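Local coordinates for acyl-[acyl-carrier-protein]--UDP-N-acetylglucosamine O-acyltransferase (Acinetobacter baumannii, PDB 4E6U), which catalyses transfer of an acyl chain from acyl carrier protein to UDP-N-acetylglucosamine, a step of the lipopolysaccharide-synthesis pathway, at residues T213-I224 and I242-L252. Numbering follows the deposited sequence.
Sequences TIQGLREAYKLI and ILPSVPEAQLL
Ile242 lies against the helical segment 213-224 where Gly216 bares its backbone. With CG1 set beside its own backbone N (chi1 -63°) and the chain extended beyond, its two branches part: CG2 rests 3.6 Å from Gly216 O, while CD1 runs on over the helix to 3.6 Å from Ala220 N. That same methyl touches Glu219 CB, and Leu223 comes down on it tip to tip, CD1 to CD1 at 3.8 Å. Val246 flanks the glycine on the side nearer Thr213, its CG2 4.1 Å from Gly216 CA and its CG1 facing Thr213 O and Thr213 CG2.

Further into the interface, Leu252 sends CD1 to within 3.6 Å of Ala220 CB and CD2 to Ile224 CD1. Leu217 closes this apolar patch by laying CD2 on the backbone of Ala249, 3.9 Å from its CA.

One polar margin lies at Thr213. Its side chain crosses that of Glu248 at about a right angle, CG2 packing 3.5 Å from Glu248 OE1. No direct hydrogen bond joins the segments; instead a water bridges Thr213 OG1 (2.6 Å) and Glu248 OE1, and Thr213 OG1 also pairs with Ser210 OG.

The contact belongs to the C-terminal helical domain beyond the left-handed parallel beta-helix of LpxA. Helix 231-241 joins it through Ile238, which touches both Ala220 and Ala249; Met204 of helix 201-206 packs on Leu217, and Tyr221 reaches strand 194-199.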
loop_
_atom_site.group_PDB
_atom_site.type_symbol
_atom_site.label_atom_id
_atom_site.label_comp_id
_atom_site.label_asym_id
_atom_site.label_seq_id
_atom_site.Cartn_x
_atom_site.Cartn_y
_atom_site.Cartn_z
ATOM N N THR A 213 -36.449 -14.225 1.859
ATOM C CA THR A 213 -35.570 -13.585 0.890
ATOM C C THR A 213 -34.150 -14.129 1.042
ATOM O O THR A 213 -33.527 -14.524 0.059
ATOM C CB THR A 213 -35.559 -12.046 1.055
ATOM O OG1 THR A 213 -36.897 -11.543 0.933
ATOM C CG2 THR A 213 -34.681 -11.393 0.000
ATOM N N ILE A 214 -33.661 -14.150 2.282
ATOM C CA ILE A 214 -32.322 -14.650 2.610
ATOM C C ILE A 214 -32.132 -16.113 2.190
ATOM O O ILE A 214 -31.115 -16.461 1.578
ATOM C CB ILE A 214 -32.020 -14.470 4.126
ATOM C CG1 ILE A 214 -31.901 -12.979 4.456
ATOM C CG2 ILE A 214 -30.752 -15.239 4.542
ATOM C CD1 ILE A 214 -32.119 -12.640 5.915
ATOM N N GLN A 215 -33.113 -16.950 2.516
ATOM C CA GLN A 215 -33.105 -18.366 2.139
ATOM C C GLN A 215 -33.042 -18.564 0.614
ATOM O O GLN A 215 -32.289 -19.412 0.131
ATOM C CB GLN A 215 -34.311 -19.098 2.750
ATOM C CG GLN A 215 -34.510 -20.552 2.298
ATOM C CD GLN A 215 -33.386 -21.494 2.724
ATOM O OE1 GLN A 215 -32.691 -21.260 3.722
ATOM N NE2 GLN A 215 -33.208 -22.575 1.967
ATOM N N GLY A 216 -33.818 -17.779 -0.134
ATOM C CA GLY A 216 -33.749 -17.795 -1.598
ATOM C C GLY A 216 -32.352 -17.475 -2.122
ATOM O O GLY A 216 -31.854 -18.121 -3.041
ATOM N N LEU A 217 -31.713 -16.461 -1.545
ATOM C CA LEU A 217 -30.374 -16.085 -1.979
ATOM C C LEU A 217 -29.335 -17.141 -1.606
ATOM O O LEU A 217 -28.400 -17.373 -2.363
ATOM C CB LEU A 217 -30.004 -14.699 -1.432
ATOM C CG LEU A 217 -30.945 -13.560 -1.857
ATOM C CD1 LEU A 217 -30.573 -12.278 -1.139
ATOM C CD2 LEU A 217 -30.929 -13.346 -3.363
ATOM N N ARG A 218 -29.530 -17.798 -0.470
ATOM C CA ARG A 218 -28.662 -18.906 -0.074
ATOM C C ARG A 218 -28.794 -20.093 -1.028
ATOM O O ARG A 218 -27.799 -20.715 -1.387
ATOM C CB ARG A 218 -28.938 -19.329 1.363
ATOM C CG ARG A 218 -28.516 -18.256 2.369
ATOM C CD ARG A 218 -28.986 -18.551 3.768
ATOM N NE ARG A 218 -28.197 -19.605 4.392
ATOM C CZ ARG A 218 -28.105 -19.788 5.707
ATOM N NH1 ARG A 218 -28.750 -18.978 6.542
ATOM N NH2 ARG A 218 -27.365 -20.782 6.187
ATOM N N GLU A 219 -30.024 -20.376 -1.457
ATOM C CA GLU A 219 -30.240 -21.438 -2.445
ATOM C C GLU A 219 -29.612 -21.067 -3.779
ATOM O O GLU A 219 -28.965 -21.895 -4.420
ATOM C CB GLU A 219 -31.736 -21.725 -2.628
ATOM C CG GLU A 219 -32.430 -22.284 -1.387
ATOM C CD GLU A 219 -33.939 -22.373 -1.555
ATOM O OE1 GLU A 219 -34.553 -23.223 -0.876
ATOM O OE2 GLU A 219 -34.508 -21.606 -2.367
ATOM N N ALA A 220 -29.752 -19.793 -4.165
ATOM C CA ALA A 220 -29.126 -19.316 -5.376
ATOM C C ALA A 220 -27.605 -19.463 -5.313
ATOM O O ALA A 220 -26.970 -19.880 -6.286
ATOM C CB ALA A 220 -29.532 -17.854 -5.645
ATOM N N TYR A 221 -27.037 -19.125 -4.150
ATOM C CA TYR A 221 -25.603 -19.280 -3.926
ATOM C C TYR A 221 -25.185 -20.743 -4.132
ATOM O O TYR A 221 -24.190 -21.025 -4.802
ATOM C CB TYR A 221 -25.220 -18.788 -2.518
ATOM C CG TYR A 221 -23.742 -18.898 -2.265
ATOM C CD1 TYR A 221 -22.906 -17.799 -2.470
ATOM C CD2 TYR A 221 -23.172 -20.097 -1.859
ATOM C CE1 TYR A 221 -21.527 -17.895 -2.261
ATOM C CE2 TYR A 221 -21.791 -20.204 -1.651
ATOM C CZ TYR A 221 -20.987 -19.093 -1.851
ATOM O OH TYR A 221 -19.623 -19.204 -1.653
ATOM N N LYS A 222 -25.945 -21.670 -3.556
ATOM C CA LYS A 222 -25.619 -23.077 -3.717
ATOM C C LYS A 222 -25.659 -23.500 -5.179
ATOM O O LYS A 222 -24.773 -24.235 -5.639
ATOM C CB LYS A 222 -26.573 -23.947 -2.919
ATOM C CG LYS A 222 -26.413 -23.893 -1.417
ATOM C CD LYS A 222 -27.491 -24.753 -0.776
ATOM C CE LYS A 222 -26.968 -25.523 0.403
ATOM N NZ LYS A 222 -27.849 -26.687 0.700
ATOM N N LEU A 223 -26.682 -23.044 -5.913
ATOM C CA LEU A 223 -26.742 -23.329 -7.348
ATOM C C LEU A 223 -25.547 -22.818 -8.133
ATOM O O LEU A 223 -25.029 -23.500 -9.012
ATOM C CB LEU A 223 -28.038 -22.793 -7.958
ATOM C CG LEU A 223 -29.301 -23.568 -7.559
ATOM C CD1 LEU A 223 -30.512 -22.689 -7.740
ATOM C CD2 LEU A 223 -29.432 -24.869 -8.381
ATOM N N ILE A 224 -25.100 -21.602 -7.800
ATOM C CA ILE A 224 -23.995 -20.986 -8.526
ATOM C C ILE A 224 -22.642 -21.618 -8.172
ATOM O O ILE A 224 -21.839 -21.905 -9.054
ATOM C CB ILE A 224 -23.947 -19.471 -8.233
ATOM C CG1 ILE A 224 -25.206 -18.790 -8.768
ATOM C CG2 ILE A 224 -22.715 -18.844 -8.892
ATOM C CD1 ILE A 224 -25.434 -17.357 -8.226
ATOM N N ILE A 242 -36.540 -19.575 -7.930
ATOM C CA ILE A 242 -36.233 -18.632 -6.854
ATOM C C ILE A 242 -36.725 -17.231 -7.160
ATOM O O ILE A 242 -37.405 -16.616 -6.326
ATOM C CB ILE A 242 -34.719 -18.632 -6.531
ATOM C CG1 ILE A 242 -34.304 -20.014 -6.016
ATOM C CG2 ILE A 242 -34.373 -17.523 -5.498
ATOM C CD1 ILE A 242 -32.784 -20.240 -5.988
ATOM N N LEU A 243 -36.402 -16.747 -8.357
ATOM C CA LEU A 243 -36.755 -15.383 -8.781
ATOM C C LEU A 243 -38.241 -15.019 -8.610
ATOM O O LEU A 243 -38.540 -13.894 -8.206
ATOM C CB LEU A 243 -36.318 -15.144 -10.227
ATOM C CG LEU A 243 -36.494 -13.731 -10.805
ATOM C CD1 LEU A 243 -35.617 -12.707 -10.039
ATOM C CD2 LEU A 243 -36.150 -13.733 -12.278
ATOM N N PRO A 244 -39.174 -15.958 -8.903
ATOM C CA PRO A 244 -40.579 -15.547 -8.800
ATOM C C PRO A 244 -41.001 -15.050 -7.410
ATOM O O PRO A 244 -41.792 -14.100 -7.326
ATOM C CB PRO A 244 -41.342 -16.828 -9.195
ATOM C CG PRO A 244 -40.420 -17.498 -10.147
ATOM C CD PRO A 244 -39.063 -17.319 -9.471
ATOM N N SER A 245 -40.493 -15.653 -6.337
ATOM C CA SER A 245 -40.822 -15.189 -4.984
ATOM C C SER A 245 -39.731 -14.319 -4.363
ATOM O O SER A 245 -39.957 -13.697 -3.326
ATOM C CB SER A 245 -41.147 -16.366 -4.057
ATOM O OG SER A 245 -40.000 -17.143 -3.764
ATOM N N VAL A 246 -38.553 -14.297 -4.990
ATOM C CA VAL A 246 -37.396 -13.549 -4.470
ATOM C C VAL A 246 -36.858 -12.633 -5.573
ATOM O O VAL A 246 -35.872 -12.953 -6.249
ATOM C CB VAL A 246 -36.303 -14.496 -3.907
ATOM C CG1 VAL A 246 -35.141 -13.695 -3.300
ATOM C CG2 VAL A 246 -36.889 -15.436 -2.860
ATOM N N PRO A 247 -37.515 -11.477 -5.781
ATOM C CA PRO A 247 -37.100 -10.571 -6.846
ATOM C C PRO A 247 -35.660 -10.058 -6.676
ATOM O O PRO A 247 -35.017 -9.682 -7.662
ATOM C CB PRO A 247 -38.117 -9.417 -6.753
ATOM C CG PRO A 247 -38.731 -9.539 -5.428
ATOM C CD PRO A 247 -38.727 -10.992 -5.092
ATOM N N GLU A 248 -35.174 -10.096 -5.441
ATOM C CA GLU A 248 -33.793 -9.715 -5.112
ATOM C C GLU A 248 -32.761 -10.611 -5.798
ATOM O O GLU A 248 -31.609 -10.221 -5.982
ATOM C CB GLU A 248 -33.586 -9.745 -3.593
ATOM C CG GLU A 248 -34.451 -8.725 -2.811
ATOM C CD GLU A 248 -35.881 -9.186 -2.536
ATOM O OE1 GLU A 248 -36.263 -10.305 -2.936
ATOM O OE2 GLU A 248 -36.636 -8.418 -1.898
ATOM N N ALA A 249 -33.176 -11.810 -6.208
ATOM C CA ALA A 249 -32.270 -12.692 -6.935
ATOM C C ALA A 249 -31.894 -12.176 -8.323
ATOM O O ALA A 249 -30.922 -12.642 -8.930
ATOM C CB ALA A 249 -32.844 -14.115 -7.011
ATOM N N GLN A 250 -32.632 -11.186 -8.836
ATOM C CA GLN A 250 -32.290 -10.622 -10.136
ATOM C C GLN A 250 -30.870 -10.018 -10.195
ATOM O O GLN A 250 -30.207 -10.078 -11.225
ATOM C CB GLN A 250 -33.335 -9.593 -10.599
ATOM C CG GLN A 250 -33.098 -9.074 -12.024
ATOM C CD GLN A 250 -33.169 -10.160 -13.097
ATOM O OE1 GLN A 250 -34.111 -10.947 -13.124
ATOM N NE2 GLN A 250 -32.193 -10.189 -13.989
ATOM N N LEU A 251 -30.413 -9.449 -9.080
ATOM C CA LEU A 251 -29.042 -8.925 -9.029
ATOM C C LEU A 251 -27.981 -10.001 -9.236
ATOM O O LEU A 251 -26.959 -9.742 -9.874
ATOM C CB LEU A 251 -28.774 -8.171 -7.723
ATOM C CG LEU A 251 -29.526 -6.871 -7.439
ATOM C CD1 LEU A 251 -28.815 -6.148 -6.289
ATOM C CD2 LEU A 251 -29.618 -5.956 -8.666
ATOM N N LEU A 252 -28.221 -11.205 -8.707
ATOM C CA LEU A 252 -27.328 -12.335 -8.949
ATOM C C LEU A 252 -27.343 -12.772 -10.395
ATOM O O LEU A 252 -26.299 -13.056 -10.968
ATOM C CB LEU A 252 -27.670 -13.538 -8.062
ATOM C CG LEU A 252 -27.198 -13.516 -6.614
ATOM C CD1 LEU A 252 -27.870 -14.646 -5.839
ATOM C CD2 LEU A 252 -25.688 -13.675 -6.559
HETATM O O HOH W 1 -38.029 -11.674 -1.432
#